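Local coordinates for autophagy protein 5 (Saccharomyces cerevisiae, PDB 2DYO), which takes part in autophagic vesicle formation and cytoplasm-to-vacuole transport, and is required for nucleophagy and mitophagy, at residues 10-15 with 183-188; 273-276 with 280-283. All coordinates share one frame; numbering follows the deposited sequence.

Interaction 1: residues 10-15 with 183-188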
loop_
_atom_site.group_PDB
_atom_site.type_symbol
_atom_site.label_atom_id
_atom_site.label_comp_id
_atom_site.label_asym_id
_atom_site.label_seq_id
_atom_site.Cartn_x
_atom_site.Cartn_y
_atom_site.Cartn_z
ATOM N N LEU A 10 0.581 -2.845 -14.733
ATOM C CA LEU A 10 0.603 -1.413 -14.473
ATOM C C LEU A 10 0.624 -1.148 -12.969
ATOM O O LEU A 10 1.300 -0.233 -12.497
ATOM C CB LEU A 10 -0.628 -0.737 -15.093
ATOM C CG LEU A 10 -0.648 -0.599 -16.619
ATOM C CD1 LEU A 10 -1.984 -0.018 -17.070
ATOM C CD2 LEU A 10 0.500 0.299 -17.061
ATOM N N LEU A 11 -0.121 -1.951 -12.219
ATOM C CA LEU A 11 -0.178 -1.796 -10.768
ATOM C C LEU A 11 1.156 -2.202 -10.161
ATOM O O LEU A 11 1.644 -1.572 -9.220
ATOM C CB LEU A 11 -1.307 -2.658 -10.196
ATOM C CG LEU A 11 -2.711 -2.278 -10.692
ATOM C CD1 LEU A 11 -3.757 -3.203 -10.077
ATOM C CD2 LEU A 11 -3.000 -0.820 -10.315
ATOM N N TRP A 12 1.747 -3.251 -10.718
ATOM C CA TRP A 12 3.029 -3.750 -10.237
ATOM C C TRP A 12 4.105 -2.707 -10.493
ATOM O O TRP A 12 4.993 -2.504 -9.667
ATOM C CB TRP A 12 3.385 -5.059 -10.945
ATOM C CG TRP A 12 4.526 -5.787 -10.311
ATOM C CD1 TRP A 12 5.792 -5.926 -10.805
ATOM C CD2 TRP A 12 4.502 -6.491 -9.063
ATOM N NE1 TRP A 12 6.558 -6.678 -9.942
ATOM C CE2 TRP A 12 5.791 -7.037 -8.864
ATOM C CE3 TRP A 12 3.516 -6.712 -8.090
ATOM C CZ2 TRP A 12 6.121 -7.796 -7.732
ATOM C CZ3 TRP A 12 3.841 -7.466 -6.963
ATOM C CH2 TRP A 12 5.136 -7.998 -6.794
ATOM N N ASN A 13 4.018 -2.040 -11.640
ATOM C CA ASN A 13 4.981 -1.000 -11.985
ATOM C C ASN A 13 4.658 0.314 -11.260
ATOM O O ASN A 13 5.422 1.282 -11.348
ATOM C CB ASN A 13 5.003 -0.781 -13.503
ATOM C CG ASN A 13 5.483 -2.008 -14.267
ATOM O OD1 ASN A 13 5.411 -2.055 -15.494
ATOM N ND2 ASN A 13 5.973 -3.004 -13.546
ATOM N N GLY A 14 3.535 0.346 -10.541
ATOM C CA GLY A 14 3.167 1.548 -9.797
ATOM C C GLY A 14 4.351 1.947 -8.941
ATOM O O GLY A 14 5.006 1.078 -8.365
ATOM N N GLU A 15 4.634 3.244 -8.841
ATOM C CA GLU A 15 5.799 3.702 -8.087
ATOM C C GLU A 15 5.706 5.184 -7.727
ATOM O O GLU A 15 5.215 5.996 -8.513
ATOM C CB GLU A 15 7.043 3.448 -8.935
ATOM C CG GLU A 15 8.364 3.451 -8.204
ATOM C CD GLU A 15 9.472 2.911 -9.091
ATOM O OE1 GLU A 15 10.342 3.702 -9.509
ATOM O OE2 GLU A 15 9.455 1.695 -9.389
ATOM N N ARG A 183 10.576 -7.692 -6.843
ATOM C CA ARG A 183 9.680 -7.165 -7.871
ATOM C C ARG A 183 9.541 -8.169 -9.013
ATOM O O ARG A 183 9.472 -7.791 -10.180
ATOM C CB ARG A 183 10.186 -5.825 -8.424
ATOM C CG ARG A 183 10.473 -4.771 -7.361
ATOM C CD ARG A 183 9.340 -4.676 -6.348
ATOM N NE ARG A 183 8.087 -4.222 -6.942
ATOM C CZ ARG A 183 6.919 -4.231 -6.303
ATOM N NH1 ARG A 183 6.850 -4.680 -5.054
ATOM N NH2 ARG A 183 5.825 -3.779 -6.908
ATOM N N ASN A 184 9.517 -9.451 -8.667
ATOM C CA ASN A 184 9.367 -10.505 -9.662
ATOM C C ASN A 184 7.874 -10.687 -9.920
ATOM O O ASN A 184 7.199 -11.443 -9.222
ATOM C CB ASN A 184 9.956 -11.824 -9.153
ATOM C CG ASN A 184 10.008 -12.891 -10.235
ATOM O OD1 ASN A 184 9.041 -13.085 -10.976
ATOM N ND2 ASN A 184 11.137 -13.590 -10.328
ATOM N N PHE A 185 7.373 -9.982 -10.927
ATOM C CA PHE A 185 5.962 -10.031 -11.291
ATOM C C PHE A 185 5.472 -11.451 -11.552
ATOM O O PHE A 185 4.415 -11.855 -11.053
ATOM C CB PHE A 185 5.732 -9.171 -12.536
ATOM C CG PHE A 185 4.298 -9.098 -12.969
ATOM C CD1 PHE A 185 3.347 -8.461 -12.175
ATOM C CD2 PHE A 185 3.897 -9.650 -14.182
ATOM C CE1 PHE A 185 2.016 -8.370 -12.587
ATOM C CE2 PHE A 185 2.568 -9.566 -14.602
ATOM C CZ PHE A 185 1.627 -8.924 -13.803
ATOM N N GLN A 186 6.240 -12.210 -12.331
ATOM C CA GLN A 186 5.858 -13.578 -12.664
ATOM C C GLN A 186 5.624 -14.449 -11.436
ATOM O O GLN A 186 4.629 -15.166 -11.357
ATOM C CB GLN A 186 6.919 -14.231 -13.562
ATOM C CG GLN A 186 7.071 -13.592 -14.936
ATOM C CD GLN A 186 7.507 -12.135 -14.874
ATOM O OE1 GLN A 186 8.447 -11.782 -14.159
ATOM N NE2 GLN A 186 6.830 -11.283 -15.637
ATOM N N ASP A 187 6.541 -14.401 -10.477
ATOM C CA ASP A 187 6.376 -15.207 -9.278
ATOM C C ASP A 187 5.154 -14.751 -8.484
ATOM O O ASP A 187 4.379 -15.574 -8.003
ATOM C CB ASP A 187 7.617 -15.122 -8.392
ATOM C CG ASP A 187 8.810 -15.860 -8.979
ATOM O OD1 ASP A 187 9.876 -15.851 -8.333
ATOM O OD2 ASP A 187 8.683 -16.444 -10.078
ATOM N N PHE A 188 4.977 -13.440 -8.352
ATOM C CA PHE A 188 3.838 -12.927 -7.596
ATOM C C PHE A 188 2.517 -13.389 -8.200
ATOM O O PHE A 188 1.643 -13.891 -7.493
ATOM C CB PHE A 188 3.872 -11.397 -7.525
ATOM C CG PHE A 188 2.774 -10.820 -6.679
ATOM C CD1 PHE A 188 1.504 -10.619 -7.209
ATOM C CD2 PHE A 188 2.990 -10.555 -5.331
ATOM C CE1 PHE A 188 0.460 -10.170 -6.407
ATOM C CE2 PHE A 188 1.948 -10.106 -4.519
ATOM C CZ PHE A 188 0.684 -9.914 -5.058
HETATM O O HOH W 1 8.225 -2.704 -9.351
#

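Interaction 2: residues 273-276 with 280-283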
loop_
_atom_site.group_PDB
_atom_site.type_symbol
_atom_site.label_atom_id
_atom_site.label_comp_id
_atom_site.label_asym_id
_atom_site.label_seq_id
_atom_site.Cartn_x
_atom_site.Cartn_y
_atom_site.Cartn_z
ATOM N N LEU A 273 -7.992 -4.733 -9.443
ATOM C CA LEU A 273 -7.327 -3.691 -8.679
ATOM C C LEU A 273 -6.968 -3.980 -7.219
ATOM O O LEU A 273 -6.530 -3.077 -6.503
ATOM C CB LEU A 273 -8.154 -2.402 -8.771
ATOM C CG LEU A 273 -7.806 -1.477 -9.946
ATOM C CD1 LEU A 273 -7.697 -2.265 -11.246
ATOM C CD2 LEU A 273 -8.851 -0.383 -10.055
ATOM N N ARG A 274 -7.132 -5.220 -6.761
ATOM C CA ARG A 274 -6.773 -5.519 -5.373
ATOM C C ARG A 274 -5.287 -5.224 -5.185
ATOM O O ARG A 274 -4.514 -5.279 -6.143
ATOM C CB ARG A 274 -7.045 -6.987 -5.031
ATOM C CG ARG A 274 -6.155 -7.979 -5.769
ATOM C CD ARG A 274 -6.432 -9.398 -5.303
ATOM N NE ARG A 274 -5.681 -10.381 -6.083
ATOM C CZ ARG A 274 -5.769 -11.696 -5.915
ATOM N NH1 ARG A 274 -6.576 -12.196 -4.992
ATOM N NH2 ARG A 274 -5.054 -12.512 -6.680
ATOM N N SER A 275 -4.896 -4.906 -3.955
ATOM C CA SER A 275 -3.508 -4.600 -3.646
ATOM C C SER A 275 -2.683 -5.875 -3.436
ATOM O O SER A 275 -3.231 -6.981 -3.430
ATOM C CB SER A 275 -3.439 -3.701 -2.413
ATOM O OG SER A 275 -4.135 -2.481 -2.648
ATOM N N PHE A 276 -1.374 -5.712 -3.244
ATOM C CA PHE A 276 -0.463 -6.847 -3.092
ATOM C C PHE A 276 -0.619 -7.686 -1.821
ATOM O O PHE A 276 0.035 -8.719 -1.687
ATOM C CB PHE A 276 0.994 -6.372 -3.232
ATOM C CG PHE A 276 1.596 -5.855 -1.956
ATOM C CD1 PHE A 276 2.512 -6.627 -1.242
ATOM C CD2 PHE A 276 1.251 -4.598 -1.467
ATOM C CE1 PHE A 276 3.078 -6.153 -0.051
ATOM C CE2 PHE A 276 1.809 -4.110 -0.276
ATOM C CZ PHE A 276 2.726 -4.891 0.434
ATOM N N LEU A 280 -8.712 -5.501 -1.418
ATOM C CA LEU A 280 -9.071 -4.410 -2.319
ATOM C C LEU A 280 -9.307 -3.232 -1.387
ATOM O O LEU A 280 -10.067 -3.347 -0.425
ATOM C CB LEU A 280 -10.367 -4.705 -3.074
ATOM C CG LEU A 280 -10.936 -3.477 -3.802
ATOM C CD1 LEU A 280 -9.988 -3.048 -4.931
ATOM C CD2 LEU A 280 -12.307 -3.805 -4.358
ATOM N N TYR A 281 -8.652 -2.106 -1.652
ATOM C CA TYR A 281 -8.828 -0.929 -0.815
ATOM C C TYR A 281 -9.486 0.203 -1.583
ATOM O O TYR A 281 -9.085 0.517 -2.704
ATOM C CB TYR A 281 -7.485 -0.391 -0.299
ATOM C CG TYR A 281 -6.758 -1.261 0.694
ATOM C CD1 TYR A 281 -5.952 -2.308 0.273
ATOM C CD2 TYR A 281 -6.844 -1.002 2.063
ATOM C CE1 TYR A 281 -5.233 -3.080 1.190
ATOM C CE2 TYR A 281 -6.139 -1.764 2.985
ATOM C CZ TYR A 281 -5.332 -2.797 2.540
ATOM O OH TYR A 281 -4.603 -3.528 3.438
ATOM N N ILE A 282 -10.512 0.808 -1.000
ATOM C CA ILE A 282 -11.097 1.961 -1.656
ATOM C C ILE A 282 -10.991 3.116 -0.683
ATOM O O ILE A 282 -11.089 2.940 0.541
ATOM C CB ILE A 282 -12.563 1.742 -2.113
ATOM C CG1 ILE A 282 -13.458 1.377 -0.938
ATOM C CG2 ILE A 282 -12.615 0.651 -3.187
ATOM C CD1 ILE A 282 -14.876 1.053 -1.377
ATOM N N THR A 283 -10.736 4.295 -1.232
ATOM C CA THR A 283 -10.601 5.497 -0.428
ATOM C C THR A 283 -11.721 6.451 -0.819
ATOM O O THR A 283 -11.882 6.783 -1.990
ATOM C CB THR A 283 -9.233 6.158 -0.680
ATOM O OG1 THR A 283 -8.196 5.241 -0.301
ATOM C CG2 THR A 283 -9.094 7.445 0.124
HETATM O O HOH W 2 -6.566 -1.928 -3.837
#

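Interaction 1: residues 10-15 with 183-188
Arg183 and Trp12 are joined three ways: the guanidinium lies flat on the indole, planes 11° apart, and each side chain donates to the other residue's backbone carbonyl. In the cation-pi contact Arg183 CZ stands 4.0 Å from the centroid of the six-membered ring of Trp12. The Arg183 chain bends at chi2 (-47°) and chi3 (-64°), which folds it back over the ring and lets NH2 reach Trp12 O at 3.2 Å, on a lone pair and within the guanidinium plane. A water joins Arg183 NE to the same carbonyl, and NH1 turns to the carbonyls of Val180 and Glu45. In return Trp12 NE1 donates to Arg183 O at 3.1 Å, nearly straight at the hydrogen yet from above the carbonyl plane. Phe185 takes the opposite face of the indole, its CB 3.9 Å from the centroid of the five-membered ring of Trp12. Trp12 CZ3 sits over a face of the Phe188 ring, 3.5 Å from Phe188 CG. Asn184 is the N-cap of helix 185-195. Tryptophan suits the place because it offers two broad faces and one N-H. An aromatic cluster of Trp12, Phe185 and Phe188, with a stacked cation-pi pair, thus joins helix 4-12 to the helical-bundle region.

Interaction 2: residues 273-276 with 280-283
Leu273 O, Ser275 OG and Tyr281 N all grip one water, which bridges the end of a helix to the start of a strand. The water donates to Leu273 O at 2.9 Å and accepts from Tyr281 N at 3.0 Å; its bond to Ser275 OG measures 2.8 Å. Leu273 O has a second partner in the side-chain amide of Gln256. Serine suits the place because its short side chain carries a hydroxyl that can bond to the water and still pack on the ring. With OG anti to its carbonyl carbon (chi1 -60°), the same hydroxyl also touches the tyrosine ring at its CD1 side, Ser275 OG being 3.4 Å from Tyr281 CD1. The phenol OH at the far end of that ring bonds to Asp277 in the three-residue connection. Leu280 supplies the apolar side: its CD1 comes within 4.3 Å of Leu273 CB, and both leucines touch Cys255 of the neighbouring strand. The backbones draw close where the chain turns back, Arg274 CA lying 4.0 Å from Leu280 CA, while the extended arginine side chain leads away to Tyr270 OH. In the beta-grasp (ubiquitin-like) fold of UblB, this link carries helix 266-273 into strand 280-286, the middle strand of the 2-1-5-3-4 sheet.

From the N terminus, helix 4-12 leads into strand 15-22 of the UblA sheet, and interaction 1 closes a loop of 167 intervening residues by bringing the end of helix 4-12 against the break between helix 170-182 and helix 185-195. That long loop takes in the UblA sheet and much of the helical bundle. Interaction 2 opens only after interaction 1 has closed and spans a three-residue connection within UblB, so the two follow in series and neither nest nor cross. They nevertheless touch, with centres about 14 Å apart: Phe188 CZ packs 3.6 Å from Phe276 O, and Leu11 CD1 lies 3.9 Å from Leu273 CA. The N-terminal helix, bundle and UblB domain thus meet where both contacts lie.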